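Local coordinates for protein L-lysine 6-oxidase (Marinomonas mediterranea, PDB 3WEU) that oxidises the side-chain amine of free L-lysine with a cysteine tryptophylquinone cofactor, releasing ammonium and the hydrogen peroxide that makes it antibacterial, at residues Tyr218-Val230 with Glu238-Asp250. Sequence-based numbering, arbitrary orientation.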
# COMPACT_ATOMS: atom_id res chain seq x y z
N TYR A 218 1.39 -19.40 -3.25
CA TYR A 218 1.83 -20.73 -3.68
C TYR A 218 2.90 -20.63 -4.75
O TYR A 218 2.88 -19.70 -5.52
CB TYR A 218 0.61 -21.54 -4.28
CG TYR A 218 -0.50 -21.61 -3.30
CD1 TYR A 218 -0.57 -22.64 -2.37
CD2 TYR A 218 -1.43 -20.59 -3.23
CE1 TYR A 218 -1.57 -22.64 -1.41
CE2 TYR A 218 -2.38 -20.56 -2.26
CZ TYR A 218 -2.44 -21.58 -1.36
OH TYR A 218 -3.44 -21.46 -0.43
N ASP A 219 3.75 -21.64 -4.80
CA ASP A 219 4.62 -21.84 -5.95
C ASP A 219 4.58 -23.30 -6.36
O ASP A 219 3.86 -24.06 -5.73
CB ASP A 219 6.03 -21.28 -5.65
CG ASP A 219 6.88 -22.12 -4.69
OD1 ASP A 219 6.65 -23.31 -4.50
OD2 ASP A 219 7.85 -21.56 -4.14
N ASP A 220 5.36 -23.67 -7.39
CA ASP A 220 5.30 -24.97 -7.97
C ASP A 220 6.60 -25.71 -7.82
O ASP A 220 6.84 -26.70 -8.47
CB ASP A 220 4.79 -24.98 -9.42
CG ASP A 220 5.71 -24.30 -10.41
OD1 ASP A 220 6.80 -23.81 -10.04
OD2 ASP A 220 5.23 -24.18 -11.56
N ILE A 221 7.40 -25.26 -6.86
CA ILE A 221 8.47 -26.09 -6.29
C ILE A 221 7.83 -27.32 -5.71
O ILE A 221 6.68 -27.25 -5.30
CB ILE A 221 9.24 -25.29 -5.19
CG1 ILE A 221 10.04 -24.13 -5.79
CG2 ILE A 221 10.13 -26.20 -4.33
CD1 ILE A 221 11.30 -24.61 -6.56
N SER A 222 8.56 -28.44 -5.68
CA SER A 222 8.10 -29.64 -5.01
C SER A 222 9.27 -30.54 -4.73
O SER A 222 10.40 -30.34 -5.22
CB SER A 222 7.10 -30.42 -5.89
OG SER A 222 7.76 -30.98 -7.01
N ASP A 223 9.01 -31.55 -3.93
CA ASP A 223 9.94 -32.67 -3.77
C ASP A 223 9.16 -33.93 -3.36
O ASP A 223 8.00 -33.80 -2.95
CB ASP A 223 11.00 -32.35 -2.68
CG ASP A 223 10.43 -32.36 -1.28
OD1 ASP A 223 9.88 -31.33 -0.88
OD2 ASP A 223 10.60 -33.41 -0.56
N GLY A 224 9.79 -35.09 -3.49
CA GLY A 224 9.16 -36.33 -3.09
C GLY A 224 9.82 -37.60 -3.52
O GLY A 224 10.96 -37.63 -3.95
N SER A 225 9.08 -38.70 -3.35
CA SER A 225 9.64 -39.99 -3.43
C SER A 225 9.68 -40.51 -4.83
O SER A 225 8.79 -40.20 -5.67
CB SER A 225 8.78 -40.98 -2.61
OG SER A 225 7.42 -40.95 -3.05
N VAL A 226 10.67 -41.36 -5.06
CA VAL A 226 10.85 -42.06 -6.32
C VAL A 226 10.81 -43.52 -5.95
O VAL A 226 11.60 -43.95 -5.15
CB VAL A 226 12.16 -41.73 -7.06
CG1 VAL A 226 12.35 -42.57 -8.33
CG2 VAL A 226 12.14 -40.26 -7.44
N THR A 227 9.95 -44.28 -6.64
CA THR A 227 9.92 -45.75 -6.49
C THR A 227 10.09 -46.42 -7.83
O THR A 227 9.47 -46.02 -8.78
CB THR A 227 8.58 -46.23 -5.82
OG1 THR A 227 8.43 -45.53 -4.60
CG2 THR A 227 8.64 -47.76 -5.49
N CYS A 228 10.96 -47.39 -7.89
CA CYS A 228 11.25 -48.13 -9.07
C CYS A 228 10.94 -49.58 -8.83
O CYS A 228 11.58 -50.20 -7.97
CB CYS A 228 12.72 -48.08 -9.42
SG CYS A 228 13.18 -48.84 -10.97
N VAL A 229 10.05 -50.13 -9.64
CA VAL A 229 9.74 -51.60 -9.62
C VAL A 229 10.20 -52.18 -10.94
O VAL A 229 9.74 -51.78 -12.01
CB VAL A 229 8.23 -51.86 -9.45
CG1 VAL A 229 7.92 -53.37 -9.46
CG2 VAL A 229 7.68 -51.22 -8.18
N VAL A 230 11.11 -53.13 -10.87
CA VAL A 230 11.59 -53.83 -12.00
C VAL A 230 10.93 -55.22 -11.97
O VAL A 230 11.06 -55.95 -10.96
CB VAL A 230 13.09 -54.08 -11.87
CG1 VAL A 230 13.62 -55.00 -12.99
CG2 VAL A 230 13.84 -52.72 -11.92
N GLU A 238 11.63 -56.72 -8.10
CA GLU A 238 12.32 -56.00 -7.01
C GLU A 238 12.00 -54.54 -7.08
O GLU A 238 11.70 -54.00 -8.15
CB GLU A 238 13.83 -56.24 -7.09
CG GLU A 238 14.18 -57.66 -6.76
CD GLU A 238 15.67 -57.90 -6.90
OE1 GLU A 238 16.14 -57.90 -8.02
OE2 GLU A 238 16.33 -58.10 -5.87
N THR A 239 12.07 -53.89 -5.91
CA THR A 239 11.71 -52.51 -5.79
C THR A 239 12.87 -51.76 -5.11
O THR A 239 13.54 -52.31 -4.23
CB THR A 239 10.44 -52.37 -4.95
OG1 THR A 239 9.36 -53.00 -5.66
CG2 THR A 239 10.11 -50.91 -4.70
N SER A 240 13.11 -50.53 -5.53
CA SER A 240 14.14 -49.72 -4.85
C SER A 240 13.69 -48.26 -4.96
O SER A 240 12.75 -47.94 -5.72
CB SER A 240 15.49 -50.03 -5.48
OG SER A 240 16.48 -49.12 -5.05
N THR A 241 14.25 -47.38 -4.13
CA THR A 241 13.67 -46.05 -3.95
C THR A 241 14.77 -44.96 -3.93
O THR A 241 15.98 -45.28 -3.71
CB THR A 241 12.89 -45.91 -2.64
OG1 THR A 241 13.77 -46.32 -1.60
CG2 THR A 241 11.61 -46.76 -2.64
N ALA A 242 14.32 -43.71 -4.13
CA ALA A 242 15.15 -42.53 -4.10
C ALA A 242 14.24 -41.39 -3.79
O ALA A 242 13.06 -41.60 -3.43
CB ALA A 242 15.86 -42.35 -5.47
N TRP A 243 14.77 -40.17 -3.88
CA TRP A 243 14.04 -38.96 -3.65
C TRP A 243 14.30 -38.03 -4.81
O TRP A 243 15.25 -38.22 -5.61
CB TRP A 243 14.45 -38.32 -2.32
CG TRP A 243 13.37 -37.55 -1.69
CD1 TRP A 243 13.19 -36.22 -1.75
CD2 TRP A 243 12.28 -38.06 -0.90
NE1 TRP A 243 12.05 -35.85 -1.09
CE2 TRP A 243 11.49 -36.97 -0.53
CE3 TRP A 243 11.92 -39.32 -0.47
CZ2 TRP A 243 10.35 -37.10 0.28
CZ3 TRP A 243 10.75 -39.47 0.30
CH2 TRP A 243 10.01 -38.37 0.68
N MET A 244 13.45 -37.02 -4.90
CA MET A 244 13.51 -36.06 -5.96
C MET A 244 13.24 -34.66 -5.41
O MET A 244 12.26 -34.46 -4.69
CB MET A 244 12.47 -36.43 -7.03
CG MET A 244 12.35 -35.42 -8.14
SD MET A 244 13.77 -35.57 -9.19
CE MET A 244 13.68 -34.03 -10.00
N VAL A 245 14.03 -33.68 -5.85
CA VAL A 245 13.82 -32.31 -5.43
C VAL A 245 13.80 -31.39 -6.64
O VAL A 245 14.64 -31.50 -7.52
CB VAL A 245 14.95 -31.89 -4.48
CG1 VAL A 245 14.76 -30.45 -4.03
CG2 VAL A 245 14.95 -32.84 -3.28
N VAL A 246 12.89 -30.45 -6.64
CA VAL A 246 12.81 -29.43 -7.66
C VAL A 246 13.30 -28.07 -7.06
O VAL A 246 12.88 -27.68 -5.96
CB VAL A 246 11.42 -29.24 -8.22
CG1 VAL A 246 11.47 -28.20 -9.33
CG2 VAL A 246 10.90 -30.54 -8.77
N GLY A 247 14.27 -27.47 -7.74
CA GLY A 247 14.74 -26.15 -7.41
C GLY A 247 14.42 -25.11 -8.44
O GLY A 247 14.08 -25.42 -9.62
N SER A 248 14.66 -23.89 -8.06
CA SER A 248 14.55 -22.77 -8.99
C SER A 248 15.78 -22.81 -9.91
O SER A 248 16.68 -23.64 -9.73
CB SER A 248 14.44 -21.46 -8.21
OG SER A 248 15.56 -21.24 -7.37
N PRO A 249 15.80 -22.02 -11.00
CA PRO A 249 16.89 -22.23 -11.94
C PRO A 249 18.30 -22.03 -11.37
O PRO A 249 18.49 -21.24 -10.43
CB PRO A 249 16.61 -21.23 -13.03
CG PRO A 249 15.11 -20.98 -12.96
CD PRO A 249 14.87 -21.00 -11.46
N ASP A 250 19.25 -22.78 -11.92
CA ASP A 250 20.68 -22.58 -11.62
C ASP A 250 21.18 -21.57 -12.64
O ASP A 250 21.47 -21.94 -13.85
CB ASP A 250 21.45 -23.89 -11.70
CG ASP A 250 22.91 -23.76 -11.28
OD1 ASP A 250 23.41 -22.61 -11.11
OD2 ASP A 250 23.55 -24.83 -11.12
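Val230 and Glu238 bond to each other through both backbone N-H and C=O groups, as do Cys228 with Ser240, Val226 with Ala242 and Gly224 with Met244, so that strands 223-230 and 238-247 form an antiparallel hairpin, their directions 149° apart. One further bond, from Val246 N to Ser222 O (2.9 Å), carries the pairing past the start of the first strand.

On the face of Asp223, Ser225 and Trp243, the indole folds back over the partner strand. With chi1 at -150°, its CG is roughly anti to the backbone N, and the ring lies over the Gly224 peptide: Gly224 O sits 3.2 Å above the ring plane, offset toward the rim, and Ser225 N lies above the centre. Gly224 CA is 3.5 Å from Trp243 CE2; glycine suits this place by its almost fully stretched backbone, with phi at 168°, which residues bearing a CB seldom adopt. Trp243 NE1 then donates, almost within its ring plane, to the anti lone pair of Asp223 OD2 (2.9 Å), which fixes the ring's rotation. Leu501 N and Thr502 OG1 bind the same carboxylate, tying the hairpin to the 499-502 region. Farther along this face, the methyls Thr227 CG2 and Thr239 CG2 meet at 3.6 Å, beta-branched residues suited to an extended strand.

The other face is more apolar: Val226 CG2 touches Met244 CB at 3.9 Å, while small Ala242 fits beside Val226. Phe63 of strand 58-66 packs on Val226 and Met244. Within this N-terminal-domain sheet, strand 80-91 pairs antiparallel with 223-232, and strand 4-13 runs parallel to 237-247.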